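Local structure of DNA damage response protein Rtt109, putative (Neosartorya fumigata, 5ZB9) at residues F119-V124 against D174-E179; P149-I152 against E156-V159. The protein probably acetylates lysine side chains of histones, histone H3 among them, using acetyl-CoA as the acetyl donor. All coordinates share one frame; numbering follows the deposited sequence.

Contact 1: residues F119-V124 against D174-E179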
loop_
_atom_site.group_PDB
_atom_site.type_symbol
_atom_site.label_atom_id
_atom_site.label_comp_id
_atom_site.label_asym_id
_atom_site.label_seq_id
_atom_site.Cartn_x
_atom_site.Cartn_y
_atom_site.Cartn_z
ATOM N N PHE A 119 3.230 -8.048 -7.106
ATOM C CA PHE A 119 4.199 -7.096 -6.557
ATOM C C PHE A 119 4.075 -6.972 -5.030
ATOM O O PHE A 119 5.074 -7.044 -4.314
ATOM C CB PHE A 119 4.036 -5.725 -7.229
ATOM C CG PHE A 119 5.173 -4.771 -6.967
ATOM C CD1 PHE A 119 6.491 -5.196 -7.049
ATOM C CD2 PHE A 119 4.921 -3.439 -6.658
ATOM C CE1 PHE A 119 7.541 -4.307 -6.811
ATOM C CE2 PHE A 119 5.956 -2.551 -6.419
ATOM C CZ PHE A 119 7.269 -2.984 -6.494
ATOM N N LEU A 120 2.853 -6.800 -4.532
ATOM C CA LEU A 120 2.618 -6.748 -3.087
ATOM C C LEU A 120 3.013 -8.060 -2.404
ATOM O O LEU A 120 3.702 -8.046 -1.385
ATOM C CB LEU A 120 1.155 -6.421 -2.796
ATOM C CG LEU A 120 0.711 -4.996 -3.150
ATOM C CD1 LEU A 120 -0.769 -4.790 -2.896
ATOM C CD2 LEU A 120 1.522 -3.984 -2.354
ATOM N N SER A 121 2.580 -9.183 -2.971
ATOM C CA SER A 121 2.981 -10.504 -2.488
ATOM C C SER A 121 4.494 -10.607 -2.362
ATOM O O SER A 121 5.022 -11.055 -1.345
ATOM C CB SER A 121 2.482 -11.603 -3.428
ATOM O OG SER A 121 1.499 -12.398 -2.799
ATOM N N PHE A 122 5.178 -10.180 -3.416
ATOM C CA PHE A 122 6.631 -10.188 -3.459
ATOM C C PHE A 122 7.234 -9.386 -2.316
ATOM O O PHE A 122 8.137 -9.863 -1.632
ATOM C CB PHE A 122 7.109 -9.640 -4.803
ATOM C CG PHE A 122 8.588 -9.437 -4.881
ATOM C CD1 PHE A 122 9.442 -10.517 -5.033
ATOM C CD2 PHE A 122 9.128 -8.169 -4.820
ATOM C CE1 PHE A 122 10.806 -10.335 -5.111
ATOM C CE2 PHE A 122 10.492 -7.985 -4.899
ATOM C CZ PHE A 122 11.328 -9.071 -5.045
ATOM N N LEU A 123 6.729 -8.172 -2.096
ATOM C CA LEU A 123 7.292 -7.302 -1.069
ATOM C C LEU A 123 6.999 -7.843 0.332
ATOM O O LEU A 123 7.793 -7.651 1.251
ATOM C CB LEU A 123 6.758 -5.873 -1.219
ATOM C CG LEU A 123 7.103 -5.177 -2.544
ATOM C CD1 LEU A 123 6.357 -3.855 -2.698
ATOM C CD2 LEU A 123 8.614 -4.970 -2.695
ATOM N N VAL A 124 5.865 -8.523 0.495
ATOM C CA VAL A 124 5.538 -9.129 1.781
ATOM C C VAL A 124 6.487 -10.283 2.106
ATOM O O VAL A 124 7.012 -10.362 3.217
ATOM C CB VAL A 124 4.091 -9.646 1.816
ATOM C CG1 VAL A 124 3.876 -10.529 3.035
ATOM C CG2 VAL A 124 3.109 -8.480 1.812
ATOM N N ASP A 174 -7.304 -9.754 -1.510
ATOM C CA ASP A 174 -7.939 -11.015 -1.097
ATOM C C ASP A 174 -7.039 -12.261 -1.228
ATOM O O ASP A 174 -6.933 -13.029 -0.276
ATOM C CB ASP A 174 -9.247 -11.229 -1.876
ATOM C CG ASP A 174 -10.182 -12.222 -1.197
ATOM O OD1 ASP A 174 -10.331 -12.163 0.040
ATOM O OD2 ASP A 174 -10.778 -13.063 -1.895
ATOM N N PRO A 175 -6.374 -12.466 -2.387
ATOM C CA PRO A 175 -5.542 -13.676 -2.478
ATOM C C PRO A 175 -4.307 -13.636 -1.580
ATOM O O PRO A 175 -3.825 -14.689 -1.155
ATOM C CB PRO A 175 -5.128 -13.712 -3.953
ATOM C CG PRO A 175 -6.118 -12.863 -4.651
ATOM C CD PRO A 175 -6.443 -11.771 -3.684
ATOM N N ILE A 176 -3.793 -12.445 -1.299
ATOM C CA ILE A 176 -2.686 -12.336 -0.360
ATOM C C ILE A 176 -3.172 -12.753 1.013
ATOM O O ILE A 176 -2.545 -13.573 1.686
ATOM C CB ILE A 176 -2.126 -10.917 -0.279
ATOM C CG1 ILE A 176 -1.768 -10.411 -1.669
ATOM C CG2 ILE A 176 -0.914 -10.882 0.633
ATOM C CD1 ILE A 176 -1.106 -9.057 -1.660
ATOM N N LEU A 177 -4.305 -12.171 1.402
ATOM C CA LEU A 177 -4.962 -12.455 2.670
ATOM C C LEU A 177 -5.140 -13.956 2.877
ATOM O O LEU A 177 -4.858 -14.481 3.947
ATOM C CB LEU A 177 -6.323 -11.741 2.724
ATOM C CG LEU A 177 -7.375 -12.180 3.756
ATOM C CD1 LEU A 177 -6.964 -11.859 5.179
ATOM C CD2 LEU A 177 -8.724 -11.552 3.437
ATOM N N ARG A 178 -5.582 -14.646 1.833
ATOM C CA ARG A 178 -6.012 -16.026 1.977
ATOM C C ARG A 178 -4.893 -17.055 1.816
ATOM O O ARG A 178 -5.154 -18.251 1.778
ATOM C CB ARG A 178 -7.142 -16.306 0.992
ATOM C CG ARG A 178 -8.384 -15.534 1.360
ATOM C CD ARG A 178 -9.554 -15.887 0.499
ATOM N NE ARG A 178 -10.673 -14.991 0.756
ATOM C CZ ARG A 178 -11.535 -15.148 1.751
ATOM N NH1 ARG A 178 -11.405 -16.174 2.582
ATOM N NH2 ARG A 178 -12.527 -14.280 1.912
ATOM N N GLU A 179 -3.654 -16.585 1.732
ATOM C CA GLU A 179 -2.501 -17.469 1.831
ATOM C C GLU A 179 -2.169 -17.716 3.297
ATOM O O GLU A 179 -1.339 -18.561 3.620
ATOM C CB GLU A 179 -1.293 -16.877 1.104
ATOM C CG GLU A 179 -1.278 -17.177 -0.391
ATOM C CD GLU A 179 -1.327 -18.673 -0.688
ATOM O OE1 GLU A 179 -2.438 -19.199 -0.937
ATOM O OE2 GLU A 179 -0.253 -19.324 -0.669
#
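Ile-176 reaches from helix 162-177 to the side of helix 111-127, where it meets Leu-120 and Ser-121. Its CA lies 6.3 Å from the CA of Ser-121. From CB the side chain divides. The CG1 branch is anti to the carbonyl carbon (chi1 -53°), and CD1 then continues it in an extended line. CG1 passes Ser-121, with its OG 4.0 Å away. CD1 ends beside the helix backbone, 3.7 Å from Leu-120 CB and 3.9 Å from Ser-121 N. The other branch, CG2, faces Val-124 CG2 more loosely, at 4.8 Å. Leu-120 meets the methyl group with CB rather than with its branched end, and its side chain also packs on Val-91 of strand 86-96. Val-124 touches Ile-89 of the same strand.

Asp-174 and Arg-178 form a salt bridge away from this interface, with Arg-178 NE 2.9 Å from Asp-174 OD1, on the syn side and 34° out of the carboxylate plane. Trp-235 and Thr-224 also hold that carboxylate. The cross-helix contact is thus small. It rests on van der Waals packing of one isoleucine against a leucine CB and the N and OG of a serine, and joins the last turn of helix 162-177 to helix 111-127, which itself packs on strand 86-96.

Contact 2: residues P149-I152 against E156-V159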
loop_
_atom_site.group_PDB
_atom_site.type_symbol
_atom_site.label_atom_id
_atom_site.label_comp_id
_atom_site.label_asym_id
_atom_site.label_seq_id
_atom_site.Cartn_x
_atom_site.Cartn_y
_atom_site.Cartn_z
ATOM N N PRO A 149 1.003 11.712 -16.986
ATOM C CA PRO A 149 0.245 12.879 -17.444
ATOM C C PRO A 149 -0.140 12.785 -18.914
ATOM O O PRO A 149 0.645 12.355 -19.764
ATOM C CB PRO A 149 1.216 14.041 -17.203
ATOM C CG PRO A 149 2.181 13.517 -16.186
ATOM C CD PRO A 149 2.366 12.086 -16.576
ATOM N N GLY A 150 -1.369 13.188 -19.205
ATOM C CA GLY A 150 -1.858 13.170 -20.564
ATOM C C GLY A 150 -2.509 11.849 -20.913
ATOM O O GLY A 150 -3.326 11.780 -21.836
ATOM N N SER A 151 -2.156 10.799 -20.173
ATOM C CA SER A 151 -2.752 9.490 -20.396
ATOM C C SER A 151 -4.259 9.553 -20.161
ATOM O O SER A 151 -5.008 8.704 -20.649
ATOM C CB SER A 151 -2.112 8.433 -19.488
ATOM O OG SER A 151 -2.352 8.712 -18.121
ATOM N N ILE A 152 -4.696 10.567 -19.418
ATOM C CA ILE A 152 -6.122 10.774 -19.172
ATOM C C ILE A 152 -6.848 11.125 -20.477
ATOM O O ILE A 152 -8.033 10.823 -20.640
ATOM C CB ILE A 152 -6.366 11.881 -18.107
ATOM C CG1 ILE A 152 -7.838 11.904 -17.684
ATOM C CG2 ILE A 152 -5.896 13.247 -18.606
ATOM C CD1 ILE A 152 -8.144 12.870 -16.569
ATOM N N GLU A 156 -8.521 5.310 -24.702
ATOM C CA GLU A 156 -8.497 3.885 -24.395
ATOM C C GLU A 156 -8.253 3.600 -22.919
ATOM O O GLU A 156 -8.372 2.461 -22.473
ATOM C CB GLU A 156 -7.432 3.193 -25.241
ATOM C CG GLU A 156 -7.740 3.215 -26.724
ATOM C CD GLU A 156 -9.031 2.495 -27.038
ATOM O OE1 GLU A 156 -9.195 1.345 -26.570
ATOM O OE2 GLU A 156 -9.885 3.085 -27.738
ATOM N N LYS A 157 -7.906 4.637 -22.166
ATOM C CA LYS A 157 -7.694 4.496 -20.733
ATOM C C LYS A 157 -9.033 4.476 -20.012
ATOM O O LYS A 157 -9.766 5.463 -20.022
ATOM C CB LYS A 157 -6.822 5.633 -20.193
ATOM C CG LYS A 157 -6.562 5.545 -18.700
ATOM C CD LYS A 157 -5.630 6.645 -18.236
ATOM C CE LYS A 157 -5.244 6.466 -16.775
ATOM N NZ LYS A 157 -4.280 7.517 -16.332
ATOM N N HIS A 158 -9.355 3.346 -19.393
ATOM C CA HIS A 158 -10.608 3.220 -18.660
ATOM C C HIS A 158 -10.371 3.279 -17.157
ATOM O O HIS A 158 -9.685 2.427 -16.594
ATOM C CB HIS A 158 -11.326 1.924 -19.042
ATOM C CG HIS A 158 -11.889 1.935 -20.430
ATOM N ND1 HIS A 158 -12.083 3.100 -21.144
ATOM C CD2 HIS A 158 -12.294 0.927 -21.239
ATOM C CE1 HIS A 158 -12.585 2.808 -22.330
ATOM N NE2 HIS A 158 -12.723 1.496 -22.413
ATOM N N VAL A 159 -10.947 4.299 -16.524
ATOM C CA VAL A 159 -10.781 4.533 -15.093
ATOM C C VAL A 159 -12.044 4.136 -14.326
ATOM O O VAL A 159 -13.158 4.241 -14.836
ATOM C CB VAL A 159 -10.431 6.018 -14.807
ATOM C CG1 VAL A 159 -10.101 6.240 -13.331
ATOM C CG2 VAL A 159 -9.255 6.451 -15.676
#
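Lys-157 NZ donates a hydrogen bond to Ser-151 OG, 2.9 Å away. The rest of the lysine chain runs alongside the serine backbone. Its CD lies 3.2 Å from Ser-151 O, and CB lies 3.6 Å from that same oxygen. CD also comes within 4.2 Å of Ile-152 N. Lys-157 is extended throughout, with CG anti to the backbone N (chi1 -180°), and this straight shape carries the ammonium past the carbonyl to the hydroxyl.

In the next shell, Ser-151 OG is hydrogen-bonded to Phe-148 O, just before the segment. A carbonyl can only accept, so the hydroxyl gives its proton there and receives the N-H of Lys-157. With chi1 at 64°, OG sits between the backbone N and the carbonyl carbon, where both partners meet it. Pro-149 shares a backbone hydrogen bond with Phe-436, which the Ser-151 side chain also touches. On the lysine side, NZ forms a salt bridge to Asp-95 OD1 and a weak hydrogen bond to Ser-96 O. Ser-96 and His-158 belong to the coenzyme A site. The ammonium therefore ties the loop to the end of strand 86-96, and the carboxylate of Asp-95 probably stabilises its positive charge.

Contact 2 is nested within the chain loop that contact 1 closes. Their centres are 27 Å apart and their nearest atoms about 17 Å apart, so they do not touch. Strand 86-96 relates them: contact 1 packs along its middle, and the lysine of contact 2 is bonded at its end. Both helices of contact 1 carry coenzyme A-binding residues, Leu-112 and Arg-113 on one, Trp-168 and Arg-171 on the other. The side chain of Leu-120 is about 8 Å from that of Trp-168. That of Lys-157 is about 4 Å from that of Ser-96. No coenzyme A is bound in this model. Contact 2 thus borders the site, and contact 1 joins its helices farther along.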